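Local coordinates for (5-formylfuran-3-yl)methyl phosphate transaminase (Methanococcus jannaschii, PDB 2Z61), which transfers the amino group of alanine to 4-(hydroxymethyl)-2-furancarboxaldehyde phosphate with pyridoxal 5'-phosphate as cofactor, making the furan precursor of methanofuran, at residues A[96-101]-A[187-192]; A[103-108]-A[215-220]. All coordinates share one frame; numbering follows the deposited sequence.

Contact 1. Residues A[96-101]-A[187-192]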
loop_
_atom_site.group_PDB
_atom_site.type_symbol
_atom_site.label_atom_id
_atom_site.label_comp_id
_atom_site.label_asym_id
_atom_site.label_seq_id
_atom_site.Cartn_x
_atom_site.Cartn_y
_atom_site.Cartn_z
ATOM N N GLY A 96 5.533 0.414 1.160
ATOM C CA GLY A 96 5.167 0.041 -0.196
ATOM C C GLY A 96 5.079 1.297 -1.034
ATOM O O GLY A 96 4.004 1.679 -1.487
ATOM N N GLY A 97 6.222 1.945 -1.235
ATOM C CA GLY A 97 6.252 3.182 -1.990
ATOM C C GLY A 97 6.320 4.383 -1.060
ATOM O O GLY A 97 6.083 4.266 0.145
ATOM N N SER A 98 6.626 5.542 -1.638
ATOM C CA SER A 98 6.747 6.820 -0.931
ATOM C C SER A 98 5.384 7.413 -0.547
ATOM O O SER A 98 5.255 8.094 0.471
ATOM C CB SER A 98 7.528 7.797 -1.823
ATOM O OG SER A 98 7.660 9.069 -1.226
ATOM N N SER A 99 4.370 7.148 -1.365
ATOM C CA SER A 99 3.023 7.647 -1.105
ATOM C C SER A 99 2.449 7.080 0.193
ATOM O O SER A 99 1.897 7.825 1.001
ATOM C CB SER A 99 2.098 7.304 -2.275
ATOM O OG SER A 99 2.485 8.027 -3.431
ATOM N N LEU A 100 2.569 5.766 0.392
ATOM C CA LEU A 100 2.068 5.167 1.621
ATOM C C LEU A 100 2.868 5.681 2.807
ATOM O O LEU A 100 2.311 5.926 3.867
ATOM C CB LEU A 100 2.162 3.634 1.585
ATOM C CG LEU A 100 0.861 2.872 1.321
ATOM C CD1 LEU A 100 1.068 1.391 1.641
ATOM C CD2 LEU A 100 -0.260 3.451 2.186
ATOM N N GLY A 101 4.176 5.830 2.620
ATOM C CA GLY A 101 5.017 6.322 3.698
ATOM C C GLY A 101 4.512 7.659 4.208
ATOM O O GLY A 101 4.298 7.842 5.408
ATOM N N ILE A 187 7.845 17.391 8.166
ATOM C CA ILE A 187 7.723 16.196 7.338
ATOM C C ILE A 187 8.471 16.557 6.061
ATOM O O ILE A 187 8.023 17.388 5.278
ATOM C CB ILE A 187 6.241 15.871 7.043
ATOM C CG1 ILE A 187 5.513 15.576 8.363
ATOM C CG2 ILE A 187 6.138 14.683 6.090
ATOM C CD1 ILE A 187 4.052 15.211 8.198
ATOM N N SER A 188 9.634 15.946 5.864
ATOM C CA SER A 188 10.462 16.246 4.701
ATOM C C SER A 188 10.310 15.186 3.613
ATOM O O SER A 188 10.631 14.010 3.817
ATOM C CB SER A 188 11.928 16.349 5.143
ATOM O OG SER A 188 12.737 16.930 4.147
ATOM N N ASP A 189 9.813 15.610 2.456
ATOM C CA ASP A 189 9.610 14.711 1.328
ATOM C C ASP A 189 10.825 14.875 0.422
ATOM O O ASP A 189 10.937 15.855 -0.305
ATOM C CB ASP A 189 8.320 15.092 0.595
ATOM C CG ASP A 189 7.947 14.094 -0.481
ATOM O OD1 ASP A 189 6.844 14.212 -1.052
ATOM O OD2 ASP A 189 8.763 13.190 -0.756
ATOM N N GLU A 190 11.732 13.907 0.472
ATOM C CA GLU A 190 12.967 13.972 -0.298
ATOM C C GLU A 190 13.078 12.958 -1.443
ATOM O O GLU A 190 14.177 12.637 -1.908
ATOM C CB GLU A 190 14.144 13.836 0.684
ATOM C CG GLU A 190 14.105 14.926 1.777
ATOM C CD GLU A 190 15.139 14.753 2.883
ATOM O OE1 GLU A 190 15.965 13.824 2.813
ATOM O OE2 GLU A 190 15.132 15.572 3.829
ATOM N N ILE A 191 11.928 12.493 -1.928
ATOM C CA ILE A 191 11.880 11.498 -2.993
ATOM C C ILE A 191 12.683 11.835 -4.261
ATOM O O ILE A 191 13.105 10.934 -4.984
ATOM C CB ILE A 191 10.394 11.162 -3.368
ATOM C CG1 ILE A 191 10.332 9.795 -4.052
ATOM C CG2 ILE A 191 9.793 12.253 -4.269
ATOM C CD1 ILE A 191 10.953 8.675 -3.236
ATOM N N TYR A 192 12.908 13.116 -4.526
ATOM C CA TYR A 192 13.683 13.531 -5.701
ATOM C C TYR A 192 15.129 13.893 -5.360
ATOM O O TYR A 192 15.893 14.331 -6.225
ATOM C CB TYR A 192 13.034 14.734 -6.394
ATOM C CG TYR A 192 11.680 14.433 -6.985
ATOM C CD1 TYR A 192 10.509 14.834 -6.343
ATOM C CD2 TYR A 192 11.570 13.732 -8.186
ATOM C CE1 TYR A 192 9.249 14.542 -6.887
ATOM C CE2 TYR A 192 10.323 13.433 -8.735
ATOM C CZ TYR A 192 9.168 13.837 -8.079
ATOM O OH TYR A 192 7.946 13.513 -8.611
#
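S98, in the first turn of helix 98-109, meets I191, just past the end of strand 185-189, in a small buried contact of 81 Å². The touching is van der Waals contact of the isoleucine's CG1-CD1 arm with S98 CB and OG. Its CD1 methyl lies 3.8 Å from S98 CB, and CG1 is 4.0 Å from S98 OG, so the end of the isoleucine rests alongside the whole serine side chain. CG1 stands anti to the I191 backbone N (chi1 -158°), which extends that branch toward the helix. With an alanine here CG1 and CD1 are gone, and a gap would probably open beside S98, leaving its hydroxymethyl group without the I191 part of its packing.

No hydrogen bond spans the two segments. S98 OG is 4.3 Å from D189 OD2, too far for one, and this buried hydroxyl has no partner in the model. D189, by contrast, is bonded outside the pair: OD2 accepts a weak but nearly straight bond from I191 N (3.4 Å, 167°), which ties the carboxylate to the turn after its strand, while OD1 is bonded to the Y126 hydroxyl. On the far side of the strand, S188 OG donates to E190 OE2 over 2.8 Å, meeting the anti side of the carboxylate.

Two amides at the start of helix 98-109 serve the cofactor: S98 N and S99 N bond phosphate oxygens of the pyridoxal phosphate carried by K222, and Y192 OH bonds the cofactor O3. G97 is the N-cap, and at its backbone angles a side chain would press on the carbonyl O of G96. A glycine-rich helix start holding the phosphate, with an aspartate at the end of a strand of the same sheet, is characteristic of the fold type I aminotransferase active site.

Contact 2. Residues A[103-108]-A[215-220]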
loop_
_atom_site.group_PDB
_atom_site.type_symbol
_atom_site.label_atom_id
_atom_site.label_comp_id
_atom_site.label_asym_id
_atom_site.label_seq_id
_atom_site.Cartn_x
_atom_site.Cartn_y
_atom_site.Cartn_z
ATOM N N PHE A 103 1.555 9.019 3.812
ATOM C CA PHE A 103 0.254 8.857 4.451
ATOM C C PHE A 103 0.378 8.370 5.894
ATOM O O PHE A 103 -0.281 8.887 6.789
ATOM C CB PHE A 103 -0.625 7.886 3.668
ATOM C CG PHE A 103 -1.998 7.741 4.250
ATOM C CD1 PHE A 103 -2.955 8.732 4.051
ATOM C CD2 PHE A 103 -2.317 6.652 5.050
ATOM C CE1 PHE A 103 -4.208 8.635 4.645
ATOM C CE2 PHE A 103 -3.569 6.550 5.647
ATOM C CZ PHE A 103 -4.512 7.542 5.444
ATOM N N PHE A 104 1.221 7.362 6.112
ATOM C CA PHE A 104 1.431 6.821 7.447
ATOM C C PHE A 104 2.037 7.868 8.383
ATOM O O PHE A 104 1.706 7.914 9.570
ATOM C CB PHE A 104 2.353 5.598 7.380
ATOM C CG PHE A 104 1.723 4.379 6.757
ATOM C CD1 PHE A 104 2.500 3.259 6.458
ATOM C CD2 PHE A 104 0.357 4.332 6.497
ATOM C CE1 PHE A 104 1.924 2.107 5.909
ATOM C CE2 PHE A 104 -0.227 3.187 5.950
ATOM C CZ PHE A 104 0.560 2.071 5.656
ATOM N N ALA A 105 2.930 8.703 7.844
ATOM C CA ALA A 105 3.578 9.752 8.635
ATOM C C ALA A 105 2.537 10.734 9.165
ATOM O O ALA A 105 2.487 11.004 10.368
ATOM C CB ALA A 105 4.616 10.490 7.784
ATOM N N LEU A 106 1.714 11.260 8.260
ATOM C CA LEU A 106 0.656 12.200 8.635
ATOM C C LEU A 106 -0.313 11.568 9.643
ATOM O O LEU A 106 -0.702 12.209 10.625
ATOM C CB LEU A 106 -0.111 12.664 7.386
ATOM C CG LEU A 106 0.576 13.687 6.467
ATOM C CD1 LEU A 106 -0.183 13.808 5.152
ATOM C CD2 LEU A 106 0.655 15.049 7.161
ATOM N N SER A 107 -0.682 10.305 9.416
ATOM C CA SER A 107 -1.612 9.610 10.312
ATOM C C SER A 107 -1.155 9.534 11.760
ATOM O O SER A 107 -1.961 9.669 12.681
ATOM C CB SER A 107 -1.867 8.175 9.830
ATOM O OG SER A 107 -2.473 8.147 8.549
ATOM N N SER A 108 0.139 9.317 11.958
ATOM C CA SER A 108 0.687 9.166 13.296
ATOM C C SER A 108 0.777 10.423 14.154
ATOM O O SER A 108 0.970 10.317 15.362
ATOM C CB SER A 108 2.074 8.522 13.212
ATOM O OG SER A 108 2.992 9.368 12.537
ATOM N N ILE A 215 10.193 13.821 10.250
ATOM C CA ILE A 215 9.867 12.531 9.667
ATOM C C ILE A 215 10.358 12.687 8.238
ATOM O O ILE A 215 9.886 13.541 7.497
ATOM C CB ILE A 215 8.360 12.239 9.674
ATOM C CG1 ILE A 215 7.826 12.330 11.106
ATOM C CG2 ILE A 215 8.113 10.845 9.119
ATOM C CD1 ILE A 215 6.362 11.960 11.258
ATOM N N LEU A 216 11.340 11.880 7.876
ATOM C CA LEU A 216 11.942 11.942 6.561
ATOM C C LEU A 216 11.358 10.867 5.648
ATOM O O LEU A 216 11.294 9.683 5.997
ATOM C CB LEU A 216 13.459 11.774 6.706
ATOM C CG LEU A 216 14.392 12.128 5.547
ATOM C CD1 LEU A 216 15.827 12.069 6.040
ATOM C CD2 LEU A 216 14.180 11.176 4.375
ATOM N N ILE A 217 10.936 11.289 4.468
ATOM C CA ILE A 217 10.346 10.370 3.520
ATOM C C ILE A 217 11.157 10.360 2.233
ATOM O O ILE A 217 11.438 11.421 1.657
ATOM C CB ILE A 217 8.878 10.767 3.223
ATOM C CG1 ILE A 217 8.065 10.704 4.523
ATOM C CG2 ILE A 217 8.271 9.812 2.181
ATOM C CD1 ILE A 217 6.684 11.254 4.402
ATOM N N ASN A 218 11.568 9.160 1.814
ATOM C CA ASN A 218 12.319 8.972 0.579
ATOM C C ASN A 218 12.005 7.560 0.067
ATOM O O ASN A 218 11.252 6.811 0.697
ATOM C CB ASN A 218 13.829 9.135 0.824
ATOM C CG ASN A 218 14.582 9.635 -0.416
ATOM O OD1 ASN A 218 14.165 9.403 -1.548
ATOM N ND2 ASN A 218 15.705 10.312 -0.194
ATOM N N GLY A 219 12.570 7.194 -1.074
ATOM C CA GLY A 219 12.305 5.875 -1.619
ATOM C C GLY A 219 13.131 5.627 -2.858
ATOM O O GLY A 219 14.027 6.408 -3.166
ATOM N N PHE A 220 12.824 4.559 -3.585
ATOM C CA PHE A 220 13.590 4.214 -4.783
ATOM C C PHE A 220 12.926 4.536 -6.120
ATOM O O PHE A 220 13.541 4.354 -7.174
ATOM C CB PHE A 220 13.962 2.719 -4.757
ATOM C CG PHE A 220 14.754 2.303 -3.545
ATOM C CD1 PHE A 220 14.118 2.031 -2.338
ATOM C CD2 PHE A 220 16.143 2.208 -3.605
ATOM C CE1 PHE A 220 14.848 1.668 -1.207
ATOM C CE2 PHE A 220 16.888 1.845 -2.476
ATOM C CZ PHE A 220 16.238 1.574 -1.273
#
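A105 directs its methyl from helix 103-108 onto two isoleucines of strand 215-219, part of the helix-on-sheet packing in the large domain of a fold type I aminotransferase. Helix and strand segments run nearly antiparallel (165°), their axes 9.7 Å apart at closest approach. I215 and I217, two residues apart on the strand, both point toward the helix, but each offers a different branch. A105 CB touches CG2 of I215 at 3.8 Å and the terminal CD1 of I217 at 4.0 Å. With CG1 anti to the carbonyl carbon of I215 (chi1 -56°), CG2 stands anti to the backbone N and meets the methyl, while the longer arm carries CD1 past it to 4.1 Å from A105 O. I240 of helix 238-251 and V234 of the adjacent strand 232-235 also pack on I215. S108 OG lies at the margin of this group, 4.4 Å from I215 CD1.

That hydroxyl is turned back on its own helix and donates to A105 O over 2.8 Å, with the donor tilted from the carbonyl plane. S107 also bonds back to the helix: F103 O accepts from S107 N and, on the opposite face of its plane, from S107 OG at 2.9 Å. S107 OG also lies 3.5 Å above the plane of the F103 ring, offset toward its rim.

From the N terminus, strand 92-95 leads into helix 98-109, whose start supplies contact 1 and whose later turns supply contact 2. Contact 1 closes a loop of 85 residues at strand 185-189, and contact 2 closes one of 106 residues at strand 214-219; the loops cross rather than nest, because the segments alternate along the chain. The two strands are parallel neighbours in the seven-stranded sheet, joined by probable hydrogen bonds from E190 N to I217 O and from I217 N to S188 O. The two contacts together set one helix against two adjacent strands. Its outer side, through S99, L100 and F103, packs on L251 and F252 of the second subunit.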